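Local coordinates for protein BtGH115A (Bacteroides thetaiotaomicron, PDB 5BY3) that acts as a family GH115 4-O-methyl-alpha-glucuronidase with specificity for decorated arabinogalactans, at residues 25-33 with 59-70; 36-47 with 113-124. All coordinates share one frame; numbering follows the deposited sequence.

Interaction 1: 25-33 with 59-70; sequences GQPVAIACS and AHIDTNTGNIIV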
ATOM      1  N   GLY A  25      31.006  14.978  17.345  1.00 49.49           N
ATOM      2  CA  GLY A  25      31.876  14.617  18.458  1.00 47.47           C
ATOM      3  C   GLY A  25      31.476  15.276  19.769  1.00 50.81           C
ATOM      4  O   GLY A  25      31.947  14.848  20.822  1.00 54.62           O
ATOM      5  N   GLN A  26      30.600  16.288  19.705  1.00 45.45           N
ATOM      6  CA  GLN A  26      30.217  17.120  20.856  1.00 50.03           C
ATOM      7  C   GLN A  26      28.796  16.837  21.349  1.00 52.60           C
ATOM      8  O   GLN A  26      27.913  16.601  20.516  1.00 55.33           O
ATOM      9  CB  GLN A  26      30.306  18.612  20.498  1.00 50.50           C
ATOM     10  CG  GLN A  26      31.624  19.247  20.877  1.00 52.33           C
ATOM     11  CD  GLN A  26      31.837  20.609  20.268  1.00 53.72           C
ATOM     12  OE1 GLN A  26      30.903  21.419  20.161  1.00 53.58           O
ATOM     13  NE2 GLN A  26      33.090  20.886  19.879  1.00 51.32           N
ATOM     14  N   PRO A  27      28.556  16.905  22.684  1.00 48.63           N
ATOM     15  CA  PRO A  27      27.209  16.653  23.169  1.00 51.23           C
ATOM     16  C   PRO A  27      26.270  17.815  22.835  1.00 51.98           C
ATOM     17  O   PRO A  27      26.721  18.894  22.402  1.00 44.35           O
ATOM     18  CB  PRO A  27      27.389  16.527  24.703  1.00 52.02           C
ATOM     19  CG  PRO A  27      28.841  16.692  24.982  1.00 48.99           C
ATOM     20  CD  PRO A  27      29.422  17.373  23.782  1.00 52.25           C
ATOM     21  N   VAL A  28      24.979  17.595  23.046  1.00 50.75           N
ATOM     22  CA  VAL A  28      23.987  18.624  22.763  1.00 50.81           C
ATOM     23  C   VAL A  28      22.880  18.581  23.801  1.00 47.34           C
ATOM     24  O   VAL A  28      22.394  17.492  24.123  1.00 42.31           O
ATOM     25  CB  VAL A  28      23.428  18.492  21.324  1.00 54.28           C
ATOM     26  CG1 VAL A  28      22.928  17.079  21.034  1.00 49.35           C
ATOM     27  CG2 VAL A  28      22.340  19.531  21.059  1.00 50.10           C
ATOM     28  N   ALA A  29      22.510  19.760  24.323  1.00 44.38           N
ATOM     29  CA  ALA A  29      21.459  19.870  25.363  1.00 46.13           C
ATOM     30  C   ALA A  29      20.076  20.111  24.749  1.00 50.96           C
ATOM     31  O   ALA A  29      19.883  20.988  23.869  1.00 40.68           O
ATOM     32  CB  ALA A  29      21.778  20.972  26.376  1.00 48.11           C
ATOM     33  N   ILE A  30      19.116  19.327  25.229  1.00 50.47           N
ATOM     34  CA  ILE A  30      17.775  19.386  24.715  1.00 52.08           C
ATOM     35  C   ILE A  30      16.778  19.719  25.832  1.00 48.77           C
ATOM     36  O   ILE A  30      16.707  19.011  26.811  1.00 48.29           O
ATOM     37  CB  ILE A  30      17.404  18.107  23.919  1.00 53.04           C
ATOM     38  CG1 ILE A  30      18.527  17.753  22.886  1.00 53.33           C
ATOM     39  CG2 ILE A  30      16.061  18.340  23.243  1.00 53.79           C
ATOM     40  CD1 ILE A  30      18.252  16.621  21.892  1.00 46.83           C
ATOM     41  N   ALA A  31      16.032  20.813  25.657  1.00 49.01           N
ATOM     42  CA  ALA A  31      15.055  21.318  26.622  1.00 52.70           C
ATOM     43  C   ALA A  31      13.648  20.782  26.321  1.00 59.47           C
ATOM     44  O   ALA A  31      13.111  21.010  25.232  1.00 63.88           O
ATOM     45  CB  ALA A  31      15.063  22.833  26.582  1.00 46.73           C
ATOM     46  N   CYS A  32      13.060  20.066  27.278  1.00 64.07           N
ATOM     47  CA  CYS A  32      11.740  19.451  27.107  1.00 62.85           C
ATOM     48  C   CYS A  32      11.137  19.243  28.470  1.00 66.03           C
ATOM     49  O   CYS A  32      11.734  18.557  29.305  1.00 64.03           O
ATOM     50  CB  CYS A  32      11.841  18.087  26.415  1.00 63.70           C
ATOM     51  SG  CYS A  32      10.279  17.159  26.318  1.00 67.88           S
ATOM     52  N   SER A  33       9.953  19.820  28.673  1.00 65.69           N
ATOM     53  CA  SER A  33       9.232  19.718  29.931  1.00 74.21           C
ATOM     54  C   SER A  33       8.847  18.266  30.179  1.00 76.23           C
ATOM     55  O   SER A  33       8.559  17.523  29.229  1.00 73.95           O
ATOM     56  CB  SER A  33       7.999  20.624  29.910  1.00 78.56           C
ATOM     57  OG  SER A  33       7.012  20.179  30.823  1.00 89.25           O
ATOM     58  N   ALA A  59      23.043  13.404  23.422  1.00 48.27           N
ATOM     59  CA  ALA A  59      21.963  14.294  23.800  1.00 51.40           C
ATOM     60  C   ALA A  59      21.725  14.275  25.316  1.00 52.74           C
ATOM     61  O   ALA A  59      21.659  13.200  25.930  1.00 52.07           O
ATOM     62  CB  ALA A  59      20.709  13.896  23.056  1.00 50.56           C
ATOM     63  N   HIS A  60      21.632  15.463  25.902  1.00 54.58           N
ATOM     64  CA  HIS A  60      21.415  15.647  27.345  1.00 62.15           C
ATOM     65  C   HIS A  60      20.073  16.351  27.517  1.00 65.59           C
ATOM     66  O   HIS A  60      19.921  17.518  27.124  1.00 62.75           O
ATOM     67  CB  HIS A  60      22.531  16.506  27.993  1.00 66.69           C
ATOM     68  CG  HIS A  60      23.916  15.926  27.883  1.00 78.90           C
ATOM     69  ND1 HIS A  60      25.049  16.663  28.170  1.00 81.11           N
ATOM     70  CD2 HIS A  60      24.355  14.688  27.530  1.00 77.46           C
ATOM     71  CE1 HIS A  60      26.122  15.908  28.001  1.00 79.79           C
ATOM     72  NE2 HIS A  60      25.728  14.706  27.609  1.00 78.92           N
ATOM     73  N   ILE A  61      19.098  15.651  28.088  1.00 67.38           N
ATOM     74  CA  ILE A  61      17.771  16.245  28.320  1.00 73.26           C
ATOM     75  C   ILE A  61      17.742  17.028  29.643  1.00 74.77           C
ATOM     76  O   ILE A  61      17.699  16.426  30.721  1.00 73.84           O
ATOM     77  CB  ILE A  61      16.621  15.185  28.275  1.00 83.29           C
ATOM     78  CG1 ILE A  61      16.756  14.205  27.071  1.00 82.76           C
ATOM     79  CG2 ILE A  61      15.235  15.839  28.395  1.00 81.36           C
ATOM     80  CD1 ILE A  61      16.460  14.753  25.684  1.00 77.83           C
ATOM     81  N   ASP A  62      17.797  18.361  29.546  1.00 73.25           N
ATOM     82  CA  ASP A  62      17.488  19.249  30.662  1.00 73.88           C
ATOM     83  C   ASP A  62      15.980  19.615  30.599  1.00 78.63           C
ATOM     84  O   ASP A  62      15.277  19.245  29.647  1.00 78.89           O
ATOM     85  CB  ASP A  62      18.420  20.473  30.639  1.00 77.33           C
ATOM     86  CG  ASP A  62      18.374  21.297  31.939  1.00 84.33           C
ATOM     87  OD1 ASP A  62      19.247  21.116  32.816  1.00 81.58           O
ATOM     88  OD2 ASP A  62      17.463  22.141  32.083  1.00 86.72           O
ATOM     89  N   THR A  63      15.474  20.301  31.621  1.00 78.91           N
ATOM     90  CA  THR A  63      14.068  20.724  31.646  1.00 77.28           C
ATOM     91  C   THR A  63      13.924  22.212  31.307  1.00 74.20           C
ATOM     92  O   THR A  63      12.828  22.667  30.972  1.00 68.23           O
ATOM     93  CB  THR A  63      13.415  20.433  33.007  1.00 80.79           C
ATOM     94  OG1 THR A  63      14.127  21.141  34.032  1.00 81.63           O
ATOM     95  CG2 THR A  63      13.425  18.913  33.315  1.00 80.15           C
ATOM     96  N   ASN A  64      15.040  22.946  31.378  1.00 67.50           N
ATOM     97  CA  ASN A  64      15.074  24.400  31.189  1.00 73.14           C
ATOM     98  C   ASN A  64      16.007  24.808  30.054  1.00 75.84           C
ATOM     99  O   ASN A  64      15.558  25.373  29.068  1.00 69.46           O
ATOM    100  CB  ASN A  64      15.515  25.137  32.485  1.00 72.87           C
ATOM    101  CG  ASN A  64      14.607  24.864  33.678  1.00 73.69           C
ATOM    102  OD1 ASN A  64      15.084  24.451  34.737  1.00 82.44           O
ATOM    103  ND2 ASN A  64      13.302  25.107  33.525  1.00 72.13           N
ATOM    104  N   THR A  65      17.306  24.532  30.209  1.00 84.18           N
ATOM    105  CA  THR A  65      18.339  25.017  29.273  1.00 93.57           C
ATOM    106  C   THR A  65      18.647  24.024  28.138  1.00 87.76           C
ATOM    107  O   THR A  65      18.916  22.835  28.381  1.00 85.26           O
ATOM    108  CB  THR A  65      19.652  25.395  30.010  1.00102.56           C
ATOM    109  OG1 THR A  65      19.336  26.120  31.206  1.00114.79           O
ATOM    110  CG2 THR A  65      20.608  26.246  29.112  1.00 93.98           C
ATOM    111  N   GLY A  66      18.611  24.537  26.906  1.00 76.86           N
ATOM    112  CA  GLY A  66      19.015  23.771  25.731  1.00 66.22           C
ATOM    113  C   GLY A  66      19.403  24.615  24.539  1.00 61.22           C
ATOM    114  O   GLY A  66      19.018  25.780  24.437  1.00 63.66           O
ATOM    115  N   ASN A  67      20.198  24.022  23.651  1.00 59.43           N
ATOM    116  CA  ASN A  67      20.366  24.535  22.286  1.00 62.64           C
ATOM    117  C   ASN A  67      19.288  24.075  21.276  1.00 52.20           C
ATOM    118  O   ASN A  67      19.100  24.728  20.254  1.00 49.69           O
ATOM    119  CB  ASN A  67      21.789  24.298  21.767  1.00 72.91           C
ATOM    120  CG  ASN A  67      22.651  25.543  21.878  1.00 85.00           C
ATOM    121  OD1 ASN A  67      22.493  26.492  21.103  1.00 89.66           O
ATOM    122  ND2 ASN A  67      23.571  25.547  22.842  1.00 85.45           N
ATOM    123  N   ILE A  68      18.610  22.960  21.578  1.00 44.85           N
ATOM    124  CA  ILE A  68      17.392  22.522  20.902  1.00 49.36           C
ATOM    125  C   ILE A  68      16.303  22.562  21.961  1.00 53.54           C
ATOM    126  O   ILE A  68      16.392  21.838  22.953  1.00 56.09           O
ATOM    127  CB  ILE A  68      17.453  21.064  20.346  1.00 49.53           C
ATOM    128  CG1 ILE A  68      18.561  20.876  19.300  1.00 52.36           C
ATOM    129  CG2 ILE A  68      16.097  20.635  19.782  1.00 43.82           C
ATOM    130  CD1 ILE A  68      18.825  19.426  18.922  1.00 47.25           C
ATOM    131  N   ILE A  69      15.278  23.386  21.730  1.00 55.70           N
ATOM    132  CA  ILE A  69      14.121  23.509  22.623  1.00 57.14           C
ATOM    133  C   ILE A  69      12.915  22.829  21.950  1.00 59.83           C
ATOM    134  O   ILE A  69      12.661  23.061  20.753  1.00 65.05           O
ATOM    135  CB  ILE A  69      13.750  25.002  22.888  1.00 61.12           C
ATOM    136  CG1 ILE A  69      14.984  25.938  23.050  1.00 67.57           C
ATOM    137  CG2 ILE A  69      12.728  25.110  24.014  1.00 60.33           C
ATOM    138  CD1 ILE A  69      15.661  25.986  24.418  1.00 72.27           C
ATOM    139  N   VAL A  70      12.165  22.009  22.699  1.00 54.55           N
ATOM    140  CA  VAL A  70      10.986  21.341  22.140  1.00 52.47           C
ATOM    141  C   VAL A  70       9.764  21.417  23.047  1.00 54.58           C
ATOM    142  O   VAL A  70       9.871  21.214  24.262  1.00 49.58           O
ATOM    143  CB  VAL A  70      11.246  19.864  21.708  1.00 50.96           C
ATOM    144  CG1 VAL A  70      12.649  19.665  21.146  1.00 54.13           C
ATOM    145  CG2 VAL A  70      11.017  18.888  22.843  1.00 53.30           C
TER
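The side chains of Pro27 and His60 run side by side in the same direction, and Pro27 CB comes up obliquely to the imidazole, 3.6 Å from His60 CE1. With chi1 at -61°, His60 CG sits beside its own backbone N and opposite its carbonyl carbon, which brings the ring out next to the proline at the solvent-exposed start of the strand pair. The other flat group, the Asp62 carboxylate, holds the loop that follows. Its OD2 takes Asn64 N at 2.6 Å on the anti lone pair and Thr65 N from above the carboxylate plane. The first bond makes an Asx turn, which the second extends to an Asx motif.

Between these points 28-31 is an inner parallel strand, flanked by 59-62 and 68-70. Strand 28-31, helix 38-55 and strand 59-62 form a beta-alpha-beta crossover, whereas the return to 68-70 is a short loop that passes over the middle strand. Ala31 CB lies 3.6 Å from Asn64 O beneath this loop, and Gly66 presses its CA to 3.5 Å from Ala29 O at a place where a side-chain carbon would run into Ala31 N. On the 59-62 flank, Ile30 N gives a nearly straight bond (172°) to His60 O at 2.7 Å, while Asp62 N reaches Ile30 O only weakly. On the other flank Ala31 N donates to Ile68 O, and Ala31 O accepts Val70 N.

Ile30 carries the apolar packing on the side facing helix 38-55, where it touches Leu44 and Leu51. Its extended chain (chi2 -173°) places CD1 3.8 Å from Ala59 CB and 4.1 Å from Ile68 CD1. Ile68 runs alongside it in the same direction. On the side of the loop, Ala31 CB meets Ile69 CD1, and both residues contact Leu78 of helix 77-81.

Interaction 2: 36-47 with 113-124; sequences EAPVVRTSLDLL and SHGTAYGILEIS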
ATOM      1  N   GLU A  36       5.216  16.395  29.132  1.00 75.59           N
ATOM      2  CA  GLU A  36       4.843  16.097  27.756  1.00 65.74           C
ATOM      3  C   GLU A  36       4.472  14.644  27.543  1.00 58.81           C
ATOM      4  O   GLU A  36       5.003  13.765  28.219  1.00 53.99           O
ATOM      5  CB  GLU A  36       5.956  16.484  26.816  1.00 68.50           C
ATOM      6  CG  GLU A  36       5.396  17.187  25.599  1.00 71.32           C
ATOM      7  CD  GLU A  36       5.721  18.671  25.521  1.00 69.83           C
ATOM      8  OE1 GLU A  36       6.435  19.260  26.375  1.00 69.84           O
ATOM      9  OE2 GLU A  36       5.251  19.257  24.544  1.00 71.26           O
ATOM     10  N   ALA A  37       3.556  14.407  26.601  1.00 54.41           N
ATOM     11  CA  ALA A  37       3.022  13.067  26.352  1.00 53.03           C
ATOM     12  C   ALA A  37       4.126  12.021  26.028  1.00 48.65           C
ATOM     13  O   ALA A  37       5.195  12.386  25.523  1.00 49.12           O
ATOM     14  CB  ALA A  37       1.978  13.119  25.266  1.00 50.97           C
ATOM     15  N   PRO A  38       3.894  10.742  26.361  1.00 45.81           N
ATOM     16  CA  PRO A  38       4.903   9.678  26.111  1.00 48.18           C
ATOM     17  C   PRO A  38       5.535   9.707  24.706  1.00 51.34           C
ATOM     18  O   PRO A  38       6.769   9.553  24.554  1.00 47.52           O
ATOM     19  CB  PRO A  38       4.110   8.382  26.318  1.00 51.08           C
ATOM     20  CG  PRO A  38       2.762   8.801  26.923  1.00 50.13           C
ATOM     21  CD  PRO A  38       2.835  10.260  27.267  1.00 46.17           C
ATOM     22  N   VAL A  39       4.692   9.970  23.710  1.00 48.41           N
ATOM     23  CA  VAL A  39       5.081   9.971  22.318  1.00 44.77           C
ATOM     24  C   VAL A  39       6.161  11.014  22.101  1.00 50.23           C
ATOM     25  O   VAL A  39       7.071  10.794  21.280  1.00 51.39           O
ATOM     26  CB  VAL A  39       3.851  10.124  21.381  1.00 50.44           C
ATOM     27  CG1 VAL A  39       3.080  11.421  21.650  1.00 53.19           C
ATOM     28  CG2 VAL A  39       4.232   9.977  19.915  1.00 44.01           C
ATOM     29  N   VAL A  40       6.110  12.113  22.864  1.00 44.72           N
ATOM     30  CA  VAL A  40       7.137  13.144  22.739  1.00 44.72           C
ATOM     31  C   VAL A  40       8.467  12.591  23.267  1.00 45.68           C
ATOM     32  O   VAL A  40       9.492  12.698  22.610  1.00 49.27           O
ATOM     33  CB  VAL A  40       6.735  14.500  23.403  1.00 47.80           C
ATOM     34  CG1 VAL A  40       7.866  15.530  23.332  1.00 43.60           C
ATOM     35  CG2 VAL A  40       5.512  15.070  22.721  1.00 45.36           C
ATOM     36  N   ARG A  41       8.428  11.954  24.428  1.00 51.93           N
ATOM     37  CA  ARG A  41       9.645  11.427  25.037  1.00 57.00           C
ATOM     38  C   ARG A  41      10.240  10.276  24.225  1.00 49.68           C
ATOM     39  O   ARG A  41      11.443  10.207  24.068  1.00 51.50           O
ATOM     40  CB  ARG A  41       9.424  11.059  26.517  1.00 66.55           C
ATOM     41  CG  ARG A  41       9.855  12.160  27.509  1.00 74.32           C
ATOM     42  CD  ARG A  41       9.045  12.164  28.813  1.00 90.61           C
ATOM     43  NE  ARG A  41       8.637  10.811  29.244  1.00 94.86           N
ATOM     44  CZ  ARG A  41       7.375  10.374  29.355  1.00 98.06           C
ATOM     45  NH1 ARG A  41       6.335  11.172  29.094  1.00 93.75           N
ATOM     46  NH2 ARG A  41       7.150   9.121  29.745  1.00 93.74           N
ATOM     47  N   THR A  42       9.384   9.443  23.654  1.00 47.92           N
ATOM     48  CA  THR A  42       9.801   8.327  22.796  1.00 47.64           C
ATOM     49  C   THR A  42      10.588   8.796  21.572  1.00 47.67           C
ATOM     50  O   THR A  42      11.577   8.173  21.224  1.00 49.10           O
ATOM     51  CB  THR A  42       8.589   7.519  22.333  1.00 45.19           C
ATOM     52  OG1 THR A  42       7.830   7.130  23.473  1.00 45.00           O
ATOM     53  CG2 THR A  42       9.034   6.283  21.624  1.00 50.45           C
ATOM     54  N   SER A  43      10.139   9.899  20.964  1.00 46.67           N
ATOM     55  CA  SER A  43      10.718  10.490  19.751  1.00 46.78           C
ATOM     56  C   SER A  43      12.027  11.196  20.026  1.00 48.03           C
ATOM     57  O   SER A  43      12.947  11.208  19.186  1.00 44.86           O
ATOM     58  CB  SER A  43       9.742  11.504  19.132  1.00 48.55           C
ATOM     59  OG  SER A  43       8.444  10.932  19.047  1.00 52.65           O
ATOM     60  N   LEU A  44      12.081  11.816  21.196  1.00 48.62           N
ATOM     61  CA  LEU A  44      13.314  12.314  21.720  1.00 53.23           C
ATOM     62  C   LEU A  44      14.389  11.223  21.795  1.00 49.30           C
ATOM     63  O   LEU A  44      15.482  11.432  21.292  1.00 44.07           O
ATOM     64  CB  LEU A  44      13.088  12.983  23.065  1.00 55.28           C
ATOM     65  CG  LEU A  44      12.789  14.470  22.894  1.00 57.21           C
ATOM     66  CD1 LEU A  44      12.661  15.104  24.267  1.00 57.37           C
ATOM     67  CD2 LEU A  44      13.877  15.161  22.106  1.00 57.14           C
ATOM     68  N   ASP A  45      14.058  10.072  22.383  1.00 48.91           N
ATOM     69  CA  ASP A  45      14.976   8.923  22.410  1.00 53.78           C
ATOM     70  C   ASP A  45      15.471   8.560  20.999  1.00 51.09           C
ATOM     71  O   ASP A  45      16.689   8.366  20.782  1.00 54.10           O
ATOM     72  CB  ASP A  45      14.330   7.700  23.093  1.00 54.85           C
ATOM     73  CG  ASP A  45      14.240   7.827  24.615  1.00 59.98           C
ATOM     74  OD1 ASP A  45      14.687   8.841  25.205  1.00 63.90           O
ATOM     75  OD2 ASP A  45      13.712   6.886  25.238  1.00 65.48           O
ATOM     76  N   LEU A  46      14.530   8.516  20.051  1.00 46.97           N
ATOM     77  CA  LEU A  46      14.828   8.191  18.670  1.00 45.81           C
ATOM     78  C   LEU A  46      15.762   9.214  18.059  1.00 44.28           C
ATOM     79  O   LEU A  46      16.653   8.839  17.337  1.00 47.87           O
ATOM     80  CB  LEU A  46      13.563   8.117  17.826  1.00 48.53           C
ATOM     81  CG  LEU A  46      12.959   6.749  17.569  1.00 52.54           C
ATOM     82  CD1 LEU A  46      11.774   6.902  16.620  1.00 46.97           C
ATOM     83  CD2 LEU A  46      13.999   5.763  17.032  1.00 49.52           C
ATOM     84  N   LEU A  47      15.577  10.494  18.372  1.00 41.83           N
ATOM     85  CA  LEU A  47      16.469  11.533  17.834  1.00 41.79           C
ATOM     86  C   LEU A  47      17.881  11.416  18.403  1.00 42.07           C
ATOM     87  O   LEU A  47      18.874  11.599  17.688  1.00 45.18           O
ATOM     88  CB  LEU A  47      15.899  12.944  18.041  1.00 36.37           C
ATOM     89  CG  LEU A  47      16.744  14.131  17.580  1.00 38.62           C
ATOM     90  CD1 LEU A  47      16.849  14.268  16.076  1.00 38.65           C
ATOM     91  CD2 LEU A  47      16.177  15.410  18.136  1.00 42.53           C
ATOM     92  N   SER A 113       0.505  16.878  20.852  1.00 58.80           N
ATOM     93  CA  SER A 113       1.596  15.966  21.238  1.00 54.80           C
ATOM     94  C   SER A 113       2.196  15.237  20.022  1.00 53.28           C
ATOM     95  O   SER A 113       3.420  15.125  19.900  1.00 54.43           O
ATOM     96  CB  SER A 113       1.100  14.942  22.252  1.00 54.52           C
ATOM     97  OG  SER A 113       0.373  15.571  23.283  1.00 61.35           O
ATOM     98  N   HIS A 114       1.340  14.747  19.129  1.00 49.15           N
ATOM     99  CA  HIS A 114       1.828  14.096  17.926  1.00 52.20           C
ATOM    100  C   HIS A 114       2.618  15.057  17.054  1.00 50.86           C
ATOM    101  O   HIS A 114       3.719  14.735  16.588  1.00 53.14           O
ATOM    102  CB  HIS A 114       0.696  13.377  17.202  1.00 50.90           C
ATOM    103  CG  HIS A 114       0.378  12.055  17.822  1.00 45.74           C
ATOM    104  ND1 HIS A 114      -0.294  11.942  19.017  1.00 50.84           N
ATOM    105  CD2 HIS A 114       0.712  10.793  17.462  1.00 47.79           C
ATOM    106  CE1 HIS A 114      -0.389  10.668  19.356  1.00 46.71           C
ATOM    107  NE2 HIS A 114       0.203   9.946  18.421  1.00 44.53           N
ATOM    108  N   GLY A 115       2.110  16.280  16.947  1.00 47.29           N
ATOM    109  CA  GLY A 115       2.808  17.347  16.246  1.00 41.19           C
ATOM    110  C   GLY A 115       4.199  17.599  16.774  1.00 43.07           C
ATOM    111  O   GLY A 115       5.139  17.779  16.008  1.00 56.33           O
ATOM    112  N   THR A 116       4.338  17.636  18.084  1.00 42.13           N
ATOM    113  CA  THR A 116       5.635  17.817  18.695  1.00 49.14           C
ATOM    114  C   THR A 116       6.557  16.644  18.299  1.00 52.05           C
ATOM    115  O   THR A 116       7.678  16.881  17.864  1.00 47.86           O
ATOM    116  CB  THR A 116       5.478  17.955  20.218  1.00 49.09           C
ATOM    117  OG1 THR A 116       4.558  19.015  20.475  1.00 48.37           O
ATOM    118  CG2 THR A 116       6.818  18.262  20.910  1.00 47.51           C
ATOM    119  N   ALA A 117       6.053  15.403  18.416  1.00 52.58           N
ATOM    120  CA  ALA A 117       6.801  14.200  18.035  1.00 52.88           C
ATOM    121  C   ALA A 117       7.314  14.283  16.594  1.00 58.75           C
ATOM    122  O   ALA A 117       8.499  13.988  16.324  1.00 56.84           O
ATOM    123  CB  ALA A 117       5.946  12.955  18.221  1.00 47.83           C
ATOM    124  N   TYR A 118       6.429  14.715  15.681  1.00 54.55           N
ATOM    125  CA  TYR A 118       6.740  14.720  14.255  1.00 44.76           C
ATOM    126  C   TYR A 118       7.780  15.778  13.918  1.00 49.40           C
ATOM    127  O   TYR A 118       8.648  15.549  13.035  1.00 43.11           O
ATOM    128  CB  TYR A 118       5.465  14.864  13.433  1.00 41.77           C
ATOM    129  CG  TYR A 118       4.516  13.704  13.583  1.00 42.80           C
ATOM    130  CD1 TYR A 118       5.012  12.396  13.706  1.00 41.43           C
ATOM    131  CD2 TYR A 118       3.118  13.888  13.572  1.00 40.83           C
ATOM    132  CE1 TYR A 118       4.177  11.313  13.817  1.00 43.93           C
ATOM    133  CE2 TYR A 118       2.261  12.783  13.691  1.00 42.53           C
ATOM    134  CZ  TYR A 118       2.800  11.497  13.824  1.00 47.36           C
ATOM    135  OH  TYR A 118       2.020  10.346  13.952  1.00 49.88           O
ATOM    136  N   GLY A 119       7.705  16.913  14.641  1.00 47.31           N
ATOM    137  CA  GLY A 119       8.744  17.982  14.592  1.00 46.22           C
ATOM    138  C   GLY A 119      10.161  17.535  14.924  1.00 47.84           C
ATOM    139  O   GLY A 119      11.107  17.851  14.203  1.00 44.59           O
ATOM    140  N   ILE A 120      10.278  16.804  16.036  1.00 48.79           N
ATOM    141  CA  ILE A 120      11.513  16.149  16.495  1.00 47.03           C
ATOM    142  C   ILE A 120      12.099  15.179  15.462  1.00 49.71           C
ATOM    143  O   ILE A 120      13.309  15.200  15.176  1.00 55.91           O
ATOM    144  CB  ILE A 120      11.251  15.399  17.820  1.00 44.56           C
ATOM    145  CG1 ILE A 120      10.819  16.408  18.900  1.00 44.66           C
ATOM    146  CG2 ILE A 120      12.483  14.579  18.214  1.00 43.34           C
ATOM    147  CD1 ILE A 120      10.380  15.819  20.224  1.00 51.32           C
ATOM    148  N   LEU A 121      11.230  14.339  14.914  1.00 46.92           N
ATOM    149  CA  LEU A 121      11.594  13.372  13.890  1.00 44.96           C
ATOM    150  C   LEU A 121      11.872  13.996  12.535  1.00 43.31           C
ATOM    151  O   LEU A 121      12.437  13.359  11.684  1.00 53.43           O
ATOM    152  CB  LEU A 121      10.540  12.271  13.809  1.00 43.17           C
ATOM    153  CG  LEU A 121      10.605  11.345  15.051  1.00 44.84           C
ATOM    154  CD1 LEU A 121       9.492  10.326  15.070  1.00 42.52           C
ATOM    155  CD2 LEU A 121      11.931  10.617  15.199  1.00 40.74           C
ATOM    156  N   GLU A 122      11.516  15.258  12.353  1.00 45.75           N
ATOM    157  CA  GLU A 122      11.858  15.992  11.139  1.00 43.35           C
ATOM    158  C   GLU A 122      13.336  16.325  11.155  1.00 44.56           C
ATOM    159  O   GLU A 122      13.996  16.389  10.097  1.00 47.47           O
ATOM    160  CB  GLU A 122      11.035  17.286  11.060  1.00 43.52           C
ATOM    161  CG  GLU A 122      11.245  18.169   9.843  1.00 49.25           C
ATOM    162  CD  GLU A 122      11.151  17.439   8.503  1.00 55.59           C
ATOM    163  OE1 GLU A 122      10.237  16.588   8.284  1.00 65.27           O
ATOM    164  OE2 GLU A 122      11.999  17.761   7.645  1.00 59.18           O
ATOM    165  N   ILE A 123      13.841  16.553  12.363  1.00 41.45           N
ATOM    166  CA  ILE A 123      15.235  16.924  12.591  1.00 44.48           C
ATOM    167  C   ILE A 123      16.048  15.700  12.270  1.00 43.15           C
ATOM    168  O   ILE A 123      17.109  15.808  11.676  1.00 39.31           O
ATOM    169  CB  ILE A 123      15.476  17.369  14.043  1.00 46.61           C
ATOM    170  CG1 ILE A 123      14.605  18.602  14.333  1.00 44.77           C
ATOM    171  CG2 ILE A 123      16.970  17.599  14.327  1.00 42.09           C
ATOM    172  CD1 ILE A 123      14.802  19.149  15.727  1.00 53.03           C
ATOM    173  N   SER A 124      15.486  14.535  12.603  1.00 46.43           N
ATOM    174  CA  SER A 124      16.108  13.269  12.301  1.00 42.72           C
ATOM    175  C   SER A 124      16.182  13.009  10.768  1.00 47.66           C
ATOM    176  O   SER A 124      17.225  12.558  10.272  1.00 51.05           O
ATOM    177  CB  SER A 124      15.431  12.192  13.118  1.00 41.31           C
ATOM    178  OG  SER A 124      15.417  10.973  12.419  1.00 55.41           O
TER
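Val40 and Ile120 cross at about a right angle, CG1 of the valine lying 4.0 Å from CD1 of the isoleucine. Each is a knob in a hole of the opposite helix: Val40 sits among Ser113, Thr116, Ala117 and Ile120, and Ile120 among Val40, Ser43, Leu44 and Leu47. This reciprocal knobs-into-holes packing joins two nearly parallel helices, 7° apart, whose axes approach to 8.3 Å. The backbones come nearest at Val40 and Ala117, whose CA atoms are 4.8 Å apart; the small side chains of Ala117 and Ser43, which touch beside this point, are consistent with so close an approach.

Leu44 also crosses Ile120 at about a right angle, its CG against CD1. Leu47 lies obliquely instead and spreads its branches, CD2 onto Ile120 CG2 and CD1 onto Ile123 CG2, both at 3.8 Å. Its CG is anti to the backbone N (chi1 178°), which carries both methyls across to helix 113-124. Leu121 CD2 touches Leu46, and Leu204 of helix 193-205 closes over Ser43 and Leu121.

At the N-terminal end, Val39 CG1 stands 4.2 Å above one face of the His114 ring, offset toward its rim, while His114 NE2 bonds to Gly236 O. Glu36 OE2 and Thr116 OG1 each hydrogen-bond to Thr72 OG1. Ser43 OG turns back along its own helix to donate to Val39 O at 2.6 Å, and Ser43 OG itself lies 3.3 Å from Ala117 CB.

Overall arrangement
Interaction 1 lies in a sheet and interaction 2 between two helices packed against it, with centres 13 Å apart. Their segments alternate along the chain: helix 38-55 connects strands 28-31 and 59-62, and helix 113-126 follows after both. Leu44 joins the layers from the helix side: its CD1 lies 3.8 Å from Cys32 SG and 4.1 Å from Ile61 CD1. Helix 113-126 makes a second link through Ile120 CD1, 4.1 Å from Val70 CG2. Interaction 1 is partly exposed and interaction 2 buried, on the side where helix 193-205 packs. Neither includes Leu404 or Asp436 of the nickel site, and both lie outside the separate eight-stranded parallel sheet of the TIM-barrel region.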